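Long-range contacts in protein induced by osmotic stress (PDB 5GMO), which binds NADP(+) and probably reduces carbonyl substrates as a member of the dihydroflavonol-4-reductase subfamily, probably with cinnamyl-alcohol dehydrogenase activity: residues 232-237 and 263-268; 270-275 and 284-289; 184-189 and 253-258. All blocks are in the same frame, centred on the assembly; numbering follows the deposited sequence.

Contact 1 (232-237 and 263-268); sequences TGTFID and NTRFNG
Gly233 and Phe266 form an antiparallel hydrogen-bonded pair, flanked by the non-hydrogen-bonded pair of Thr234 and Arg265. Strands 232-237 and 265-267 belong to the small mixed sheet beside the Rossmann fold of this NADP(+)-binding protein; strand 194-196 lies across strand 232-237 from strand 265-267. Gly233 N gives a bond of 3.1 Å to Phe266 O, and Phe266 N returns one to Gly233 O. Ahead of strand 265-267 the pairing goes on. Phe235 N reaches Thr264 O, and Asn263 N reaches Phe235 O at 2.7 Å.

Gly233 has backbone angles at which a side chain would press on the preceding carbonyl. The Phe266 ring passes close to it. Phe266 CD1 lies 3.2 Å from Gly233 O, and one ring face looks at Gly233 N near the rim. The ring also meets Phe235 CB through CD1. The Phe235 ring runs alongside Asn263, with ring and amide planes 35° apart. Thr264 OG1 lies at the edge of the same ring, 3.6 Å from Phe235 CE1. Two outside rings pack edge-to-face here, Phe196 on Phe266 and Phe318 of helix 318-330 on Phe235.

Thr234 and Arg265 share the other face of the sheet. Arg265 bends at its third torsion (chi3 -88°), which brings the guanidinium back over Thr234. Thr234 CG2 sits over one guanidinium face, offset toward the rim, 4.0 Å from Arg265 NH1. The hydroxyl of Thr234 instead pairs with Ser262.

Ile236 CD1 touches Asn263 CB, and the Ile236 side chain lies about 4 Å from that of Ile195, nearest atoms, an NADP(+)-binding residue. At the far end Phe266 O accepts two donors: Gly233 N, and Thr232 OG1 at 3.1 Å, tilted 30° from the carbonyl plane.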
loop_
_atom_site.group_PDB
_atom_site.type_symbol
_atom_site.label_atom_id
_atom_site.label_comp_id
_atom_site.label_asym_id
_atom_site.label_seq_id
_atom_site.Cartn_x
_atom_site.Cartn_y
_atom_site.Cartn_z
ATOM N N THR A 232 -13.889 -11.457 1.137
ATOM C CA THR A 232 -14.132 -10.901 2.457
ATOM C C THR A 232 -12.791 -10.653 3.138
ATOM O O THR A 232 -11.776 -11.250 2.787
ATOM C CB THR A 232 -15.029 -11.843 3.290
ATOM O OG1 THR A 232 -14.942 -11.519 4.687
ATOM C CG2 THR A 232 -14.610 -13.282 3.068
ATOM N N GLY A 233 -12.792 -9.748 4.097
ATOM C CA GLY A 233 -11.585 -9.391 4.798
ATOM C C GLY A 233 -11.800 -8.046 5.427
ATOM O O GLY A 233 -12.939 -7.629 5.632
ATOM N N THR A 234 -10.713 -7.360 5.739
ATOM C CA THR A 234 -10.821 -6.059 6.366
ATOM C C THR A 234 -10.362 -5.032 5.363
ATOM O O THR A 234 -9.616 -5.355 4.440
ATOM C CB THR A 234 -9.982 -5.980 7.647
ATOM O OG1 THR A 234 -8.608 -6.271 7.340
ATOM C CG2 THR A 234 -10.490 -6.981 8.658
ATOM N N PHE A 235 -10.829 -3.802 5.530
ATOM C CA PHE A 235 -10.493 -2.740 4.604
ATOM C C PHE A 235 -9.775 -1.628 5.367
ATOM O O PHE A 235 -9.828 -1.571 6.593
ATOM C CB PHE A 235 -11.768 -2.192 3.922
ATOM C CG PHE A 235 -12.190 -0.821 4.426
ATOM C CD1 PHE A 235 -12.948 -0.694 5.580
ATOM C CD2 PHE A 235 -11.812 0.324 3.748
ATOM C CE1 PHE A 235 -13.320 0.548 6.053
ATOM C CE2 PHE A 235 -12.161 1.557 4.215
ATOM C CZ PHE A 235 -12.921 1.676 5.373
ATOM N N ILE A 236 -9.110 -0.753 4.619
ATOM C CA ILE A 236 -8.547 0.482 5.134
ATOM C C ILE A 236 -8.573 1.485 3.985
ATOM O O ILE A 236 -8.340 1.117 2.831
ATOM C CB ILE A 236 -7.084 0.285 5.629
ATOM C CG1 ILE A 236 -6.583 1.549 6.338
ATOM C CG2 ILE A 236 -6.164 -0.108 4.473
ATOM C CD1 ILE A 236 -7.190 1.743 7.722
ATOM N N ASP A 237 -8.863 2.745 4.290
ATOM C CA ASP A 237 -8.922 3.790 3.266
ATOM C C ASP A 237 -7.529 4.272 2.928
ATOM O O ASP A 237 -6.729 4.539 3.829
ATOM C CB ASP A 237 -9.790 4.971 3.726
ATOM C CG ASP A 237 -9.963 6.035 2.639
ATOM O OD1 ASP A 237 -9.052 6.872 2.453
ATOM O OD2 ASP A 237 -11.012 6.032 1.964
ATOM N N ASN A 263 -9.072 -1.577 9.178
ATOM C CA ASN A 263 -10.282 -1.028 9.791
ATOM C C ASN A 263 -11.330 -2.115 9.982
ATOM O O ASN A 263 -11.082 -3.097 10.679
ATOM C CB ASN A 263 -10.814 0.166 8.986
ATOM C CG ASN A 263 -11.784 1.045 9.783
ATOM O OD1 ASN A 263 -12.052 0.801 10.965
ATOM N ND2 ASN A 263 -12.316 2.078 9.126
ATOM N N THR A 264 -12.492 -1.962 9.360
ATOM C CA THR A 264 -13.597 -2.872 9.624
ATOM C C THR A 264 -13.722 -4.008 8.589
ATOM O O THR A 264 -13.175 -3.939 7.479
ATOM C CB THR A 264 -14.946 -2.109 9.686
ATOM O OG1 THR A 264 -15.136 -1.395 8.462
ATOM C CG2 THR A 264 -14.988 -1.137 10.861
ATOM N N ARG A 265 -14.480 -5.036 8.951
ATOM C CA ARG A 265 -14.668 -6.195 8.086
ATOM C C ARG A 265 -15.785 -5.988 7.039
ATOM O O ARG A 265 -16.744 -5.248 7.272
ATOM C CB ARG A 265 -14.920 -7.441 8.937
ATOM C CG ARG A 265 -14.524 -8.718 8.255
ATOM C CD ARG A 265 -14.484 -9.900 9.210
ATOM N NE ARG A 265 -13.188 -10.053 9.864
ATOM C CZ ARG A 265 -12.132 -10.618 9.292
ATOM N NH1 ARG A 265 -10.994 -10.723 9.966
ATOM N NH2 ARG A 265 -12.215 -11.075 8.053
ATOM N N PHE A 266 -15.647 -6.637 5.884
ATOM C CA PHE A 266 -16.630 -6.546 4.805
ATOM C C PHE A 266 -16.633 -7.829 4.001
ATOM O O PHE A 266 -15.681 -8.603 4.055
ATOM C CB PHE A 266 -16.270 -5.411 3.848
ATOM C CG PHE A 266 -15.075 -5.718 2.981
ATOM C CD1 PHE A 266 -13.784 -5.508 3.459
ATOM C CD2 PHE A 266 -15.237 -6.246 1.694
ATOM C CE1 PHE A 266 -12.670 -5.805 2.680
ATOM C CE2 PHE A 266 -14.127 -6.554 0.909
ATOM C CZ PHE A 266 -12.840 -6.322 1.402
ATOM N N ASN A 267 -17.703 -8.039 3.235
ATOM C CA ASN A 267 -17.711 -9.032 2.162
ATOM C C ASN A 267 -18.375 -8.448 0.920
ATOM O O ASN A 267 -18.605 -7.246 0.859
ATOM C CB ASN A 267 -18.362 -10.358 2.588
ATOM C CG ASN A 267 -19.844 -10.219 2.956
ATOM O OD1 ASN A 267 -20.530 -9.257 2.572
ATOM N ND2 ASN A 267 -20.343 -11.195 3.699
ATOM N N GLY A 268 -18.699 -9.294 -0.058
ATOM C CA GLY A 268 -19.372 -8.834 -1.266
ATOM C C GLY A 268 -20.728 -8.184 -1.027
ATOM O O GLY A 268 -21.077 -7.197 -1.684
HETATM O O HOH W 1 -10.277 3.569 6.725
#

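Contact 2 (270-275 and 284-289); sequences TLLDVV and DKLPVG
Helix 268-278 packs here against the irregular chain that follows it, in a part of the chain away from the NADP(+)-binding residues. Leu272 and Val275, one helical turn apart, meet Leu286 and Pro287 of this returning segment.

Leu272 sets out toward the segment from its backbone, and both of its methyls take part. Leu272 CD1 rests on Pro287, 3.8 Å from Pro287 CG and 3.4 Å from Pro287 O. Leu272 CD2 reaches Leu286 CD1 at 4.2 Å. The leucines slide past each other in opposite directions, whereas Leu272 and Pro287 cross at about a right angle. Leu286 CD1 also touches Val275 CG1 at 3.8 Å. Val275 holds CG1 anti to its own backbone N (chi1 170°), facing Leu286 CD1. Replacing Leu272 with an alanine would probably open a gap between the helix and Pro287 and leave Leu286 CD1 with Val275 as its main apolar neighbour here.

A polar link lies beside this apolar patch. One water donates to Asp273 OD1, at a distance too short to lean on, and to Val288 O at a long 3.3 Å. Gln269 NE2 also donates to both oxygens, and the other carboxylate oxygen, Asp273 OD2, accepts from His292 N. Val219 of helix 214-220 packs against Leu272, and Ile326 of helix 318-330 against Val275.

The direct contact is therefore apolar and rests on shape. The polar groups beside it, Asp273 OD1 and Val288 O, are bridged by Gln269 and the water, which links helix and segment there indirectly.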
loop_
_atom_site.group_PDB
_atom_site.type_symbol
_atom_site.label_atom_id
_atom_site.label_comp_id
_atom_site.label_asym_id
_atom_site.label_seq_id
_atom_site.Cartn_x
_atom_site.Cartn_y
_atom_site.Cartn_z
ATOM N N THR A 270 -21.621 -6.619 1.741
ATOM C CA THR A 270 -21.343 -5.330 2.362
ATOM C C THR A 270 -21.106 -4.280 1.285
ATOM O O THR A 270 -21.646 -3.176 1.347
ATOM C CB THR A 270 -20.132 -5.417 3.293
ATOM O OG1 THR A 270 -20.278 -6.572 4.118
ATOM C CG2 THR A 270 -20.034 -4.176 4.175
ATOM N N LEU A 271 -20.336 -4.651 0.268
ATOM C CA LEU A 271 -20.028 -3.721 -0.803
ATOM C C LEU A 271 -21.262 -3.404 -1.652
ATOM O O LEU A 271 -21.550 -2.235 -1.909
ATOM C CB LEU A 271 -18.889 -4.260 -1.668
ATOM C CG LEU A 271 -18.443 -3.324 -2.787
ATOM C CD1 LEU A 271 -18.122 -1.962 -2.206
ATOM C CD2 LEU A 271 -17.221 -3.888 -3.489
ATOM N N LEU A 272 -21.984 -4.445 -2.066
ATOM C CA LEU A 272 -23.203 -4.289 -2.857
ATOM C C LEU A 272 -24.217 -3.377 -2.192
ATOM O O LEU A 272 -24.769 -2.467 -2.833
ATOM C CB LEU A 272 -23.864 -5.644 -3.104
ATOM C CG LEU A 272 -23.615 -6.267 -4.478
ATOM C CD1 LEU A 272 -24.477 -7.516 -4.663
ATOM C CD2 LEU A 272 -23.886 -5.244 -5.569
ATOM N N ASP A 273 -24.461 -3.622 -0.907
ATOM C CA ASP A 273 -25.476 -2.865 -0.187
ATOM C C ASP A 273 -25.157 -1.388 -0.231
ATOM O O ASP A 273 -26.037 -0.559 -0.467
ATOM C CB ASP A 273 -25.605 -3.347 1.250
ATOM C CG ASP A 273 -26.105 -4.776 1.336
ATOM O OD1 ASP A 273 -26.627 -5.300 0.320
ATOM O OD2 ASP A 273 -25.965 -5.382 2.424
ATOM N N VAL A 274 -23.882 -1.068 -0.050
ATOM C CA VAL A 274 -23.432 0.317 -0.104
ATOM C C VAL A 274 -23.553 0.921 -1.501
ATOM O O VAL A 274 -23.999 2.067 -1.669
ATOM C CB VAL A 274 -21.975 0.454 0.402
ATOM C CG1 VAL A 274 -21.344 1.764 -0.096
ATOM C CG2 VAL A 274 -21.951 0.377 1.925
ATOM N N VAL A 275 -23.149 0.162 -2.508
ATOM C CA VAL A 275 -23.153 0.698 -3.864
ATOM C C VAL A 275 -24.591 0.938 -4.299
ATOM O O VAL A 275 -24.918 2.007 -4.812
ATOM C CB VAL A 275 -22.394 -0.216 -4.858
ATOM C CG1 VAL A 275 -22.612 0.233 -6.289
ATOM C CG2 VAL A 275 -20.911 -0.203 -4.532
ATOM N N ASP A 284 -29.968 -1.461 -11.307
ATOM C CA ASP A 284 -30.701 -2.341 -12.224
ATOM C C ASP A 284 -29.774 -3.303 -12.953
ATOM O O ASP A 284 -30.193 -4.373 -13.388
ATOM C CB ASP A 284 -31.548 -1.551 -13.226
ATOM C CG ASP A 284 -30.762 -0.458 -13.931
ATOM O OD1 ASP A 284 -29.516 -0.558 -14.012
ATOM O OD2 ASP A 284 -31.397 0.514 -14.400
ATOM N N LYS A 285 -28.510 -2.917 -13.082
ATOM C CA LYS A 285 -27.510 -3.791 -13.679
ATOM C C LYS A 285 -26.632 -4.447 -12.615
ATOM O O LYS A 285 -25.552 -4.951 -12.925
ATOM C CB LYS A 285 -26.646 -3.033 -14.685
ATOM C CG LYS A 285 -27.276 -2.881 -16.062
ATOM C CD LYS A 285 -26.273 -2.315 -17.068
ATOM C CE LYS A 285 -25.043 -3.211 -17.203
ATOM N NZ LYS A 285 -23.942 -2.550 -17.965
ATOM N N LEU A 286 -27.099 -4.433 -11.364
ATOM C CA LEU A 286 -26.411 -5.119 -10.264
ATOM C C LEU A 286 -27.317 -6.141 -9.585
ATOM O O LEU A 286 -28.533 -5.969 -9.548
ATOM C CB LEU A 286 -25.916 -4.120 -9.217
ATOM C CG LEU A 286 -24.768 -3.174 -9.570
ATOM C CD1 LEU A 286 -24.492 -2.243 -8.397
ATOM C CD2 LEU A 286 -23.514 -3.949 -9.946
ATOM N N PRO A 287 -26.728 -7.214 -9.045
ATOM C CA PRO A 287 -27.516 -8.168 -8.260
ATOM C C PRO A 287 -27.894 -7.613 -6.880
ATOM O O PRO A 287 -27.271 -6.682 -6.378
ATOM C CB PRO A 287 -26.563 -9.349 -8.102
ATOM C CG PRO A 287 -25.213 -8.744 -8.188
ATOM C CD PRO A 287 -25.329 -7.643 -9.188
ATOM N N VAL A 288 -28.909 -8.203 -6.266
ATOM C CA VAL A 288 -29.382 -7.734 -4.974
ATOM C C VAL A 288 -28.722 -8.506 -3.836
ATOM O O VAL A 288 -28.287 -7.911 -2.844
ATOM C CB VAL A 288 -30.920 -7.828 -4.887
ATOM C CG1 VAL A 288 -31.424 -7.401 -3.514
ATOM C CG2 VAL A 288 -31.531 -6.968 -5.961
ATOM N N GLY A 289 -28.622 -9.822 -4.005
ATOM C CA GLY A 289 -28.140 -10.697 -2.957
ATOM C C GLY A 289 -29.130 -10.736 -1.803
ATOM O O GLY A 289 -30.334 -10.685 -2.013
HETATM O O HOH W 2 -27.926 -4.850 -1.798
#

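Contact 3 (184-189 and 253-258); sequences NFALST and EAKGER
Thr189 and Arg258 pair in parallel at the edge of the Rossmann sheet, where strand 258-261 joins strand 186-192. The inner part is tight. Thr189 N donates to Glu257 O at 3.0 Å, nearly straight, with N-H...O at 163°. Thr189 and Arg258 point the same way, side by side, with Thr189 OG1 3.2 Å from Arg258 CG. Ser188 CB packs 3.2 Å from Ala254 O. The polar ends turn to outside partners: Thr189 OG1 bonds to Asn191, Ser188 OG to Ala248 O, and Arg258, bent at its third torsion (chi3 85°), makes a salt bridge with Glu171 and a cation-pi contact with Trp147.

The outer part is looser. A type II turn from Ala254 to Glu257 brings Gly256, with its positive phi, beside the strand. Gly256 N bonds to Leu187 O at 2.9 Å, but with N-H...O bent to 133°. Nearby, Ala186 CB lies 3.5 Å from Lys255 CG, alongside the aliphatic stem of an exposed lysine.

Strand 119-123 bonds to the opposite edge of strand 186-192. Helix 159-181 packs over Leu187, Thr189 and Arg258, and helix 305-311 touches Glu257.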
loop_
_atom_site.group_PDB
_atom_site.type_symbol
_atom_site.label_atom_id
_atom_site.label_comp_id
_atom_site.label_asym_id
_atom_site.label_seq_id
_atom_site.Cartn_x
_atom_site.Cartn_y
_atom_site.Cartn_z
ATOM N N ASN A 184 22.244 4.716 9.569
ATOM C CA ASN A 184 21.932 5.945 10.288
ATOM C C ASN A 184 20.442 6.221 10.395
ATOM O O ASN A 184 20.052 7.114 11.124
ATOM C CB ASN A 184 22.554 7.171 9.614
ATOM C CG ASN A 184 24.058 7.086 9.489
ATOM O OD1 ASN A 184 24.706 6.232 10.088
ATOM N ND2 ASN A 184 24.623 7.989 8.697
ATOM N N PHE A 185 19.615 5.499 9.637
ATOM C CA PHE A 185 18.177 5.772 9.643
ATOM C C PHE A 185 17.416 4.840 10.573
ATOM O O PHE A 185 17.833 3.712 10.810
ATOM C CB PHE A 185 17.567 5.724 8.228
ATOM C CG PHE A 185 17.715 4.389 7.525
ATOM C CD1 PHE A 185 16.933 3.297 7.883
ATOM C CD2 PHE A 185 18.620 4.238 6.475
ATOM C CE1 PHE A 185 17.075 2.070 7.226
ATOM C CE2 PHE A 185 18.755 3.020 5.806
ATOM C CZ PHE A 185 17.988 1.938 6.177
ATOM N N ALA A 186 16.305 5.334 11.105
ATOM C CA ALA A 186 15.336 4.490 11.783
ATOM C C ALA A 186 14.341 3.965 10.743
ATOM O O ALA A 186 13.837 4.729 9.915
ATOM C CB ALA A 186 14.615 5.269 12.850
ATOM N N LEU A 187 14.084 2.662 10.781
ATOM C CA LEU A 187 13.119 2.032 9.889
ATOM C C LEU A 187 11.784 1.879 10.584
ATOM O O LEU A 187 11.733 1.601 11.784
ATOM C CB LEU A 187 13.603 0.648 9.467
ATOM C CG LEU A 187 12.649 -0.172 8.586
ATOM C CD1 LEU A 187 12.508 0.475 7.235
ATOM C CD2 LEU A 187 13.104 -1.622 8.439
ATOM N N SER A 188 10.708 2.089 9.830
ATOM C CA SER A 188 9.385 1.626 10.222
ATOM C C SER A 188 8.595 1.091 9.009
ATOM O O SER A 188 8.936 1.367 7.857
ATOM C CB SER A 188 8.621 2.715 10.970
ATOM O OG SER A 188 8.725 3.955 10.319
ATOM N N THR A 189 7.558 0.308 9.268
ATOM C CA THR A 189 6.769 -0.255 8.186
ATOM C C THR A 189 5.301 0.085 8.345
ATOM O O THR A 189 4.835 0.308 9.455
ATOM C CB THR A 189 6.899 -1.791 8.099
ATOM O OG1 THR A 189 6.480 -2.372 9.340
ATOM C CG2 THR A 189 8.355 -2.219 7.793
ATOM N N GLU A 253 7.661 7.951 18.281
ATOM C CA GLU A 253 7.071 6.691 18.721
ATOM C C GLU A 253 7.046 5.656 17.609
ATOM O O GLU A 253 6.963 4.462 17.884
ATOM C CB GLU A 253 5.635 6.890 19.215
ATOM C CG GLU A 253 5.425 8.032 20.184
ATOM C CD GLU A 253 5.170 9.372 19.493
ATOM O OE1 GLU A 253 6.066 9.875 18.778
ATOM O OE2 GLU A 253 4.062 9.921 19.666
ATOM N N ALA A 254 7.097 6.108 16.356
ATOM C CA ALA A 254 6.995 5.197 15.211
ATOM C C ALA A 254 8.323 4.526 14.844
ATOM O O ALA A 254 8.357 3.615 14.017
ATOM C CB ALA A 254 6.401 5.919 13.995
ATOM N N LYS A 255 9.413 4.967 15.462
ATOM C CA LYS A 255 10.733 4.410 15.159
ATOM C C LYS A 255 10.840 2.937 15.537
ATOM O O LYS A 255 10.574 2.562 16.679
ATOM C CB LYS A 255 11.828 5.212 15.858
ATOM C CG LYS A 255 12.188 6.479 15.116
ATOM C CD LYS A 255 13.397 7.144 15.699
ATOM C CE LYS A 255 13.086 7.665 17.075
ATOM N NZ LYS A 255 14.160 8.586 17.549
ATOM N N GLY A 256 11.221 2.110 14.565
ATOM C CA GLY A 256 11.375 0.681 14.777
ATOM C C GLY A 256 10.061 -0.067 14.921
ATOM O O GLY A 256 10.041 -1.203 15.384
ATOM N N GLU A 257 8.962 0.559 14.509
ATOM C CA GLU A 257 7.644 -0.041 14.659
ATOM C C GLU A 257 7.077 -0.627 13.360
ATOM O O GLU A 257 7.416 -0.204 12.247
ATOM C CB GLU A 257 6.650 0.989 15.224
ATOM C CG GLU A 257 7.105 1.703 16.495
ATOM C CD GLU A 257 6.793 0.928 17.776
ATOM O OE1 GLU A 257 6.568 -0.303 17.710
ATOM O OE2 GLU A 257 6.776 1.557 18.854
ATOM N N ARG A 258 6.190 -1.599 13.509
ATOM C CA ARG A 258 5.344 -2.012 12.402
ATOM C C ARG A 258 3.961 -1.476 12.698
ATOM O O ARG A 258 3.492 -1.588 13.828
ATOM C CB ARG A 258 5.300 -3.531 12.283
ATOM C CG ARG A 258 6.638 -4.170 11.991
ATOM C CD ARG A 258 6.530 -5.680 12.103
ATOM N NE ARG A 258 6.065 -6.345 10.886
ATOM C CZ ARG A 258 5.328 -7.455 10.890
ATOM N NH1 ARG A 258 4.943 -7.988 12.049
ATOM N NH2 ARG A 258 4.979 -8.037 9.749
#

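From the N terminus, the first segment met is 184-189, on a strand of the Rossmann sheet. The chain then passes into the small sheet at 194-196 and returns to it at 232-237, where contact 1 opens. Helix 238-250 leads back to 253-258, which closes contact 3, and the chain after it brings 263-268 to close contact 1. These two contacts therefore cross, and their overlapping loops tie the large parallel sheet to the small mixed one. Contact 2 nests in neither. It opens directly after contact 1, where strand 265-267 runs into helix 268-278, and closes a short loop at 284-289. It lies across the chain's centre from contact 3, with centres about 41 Å apart.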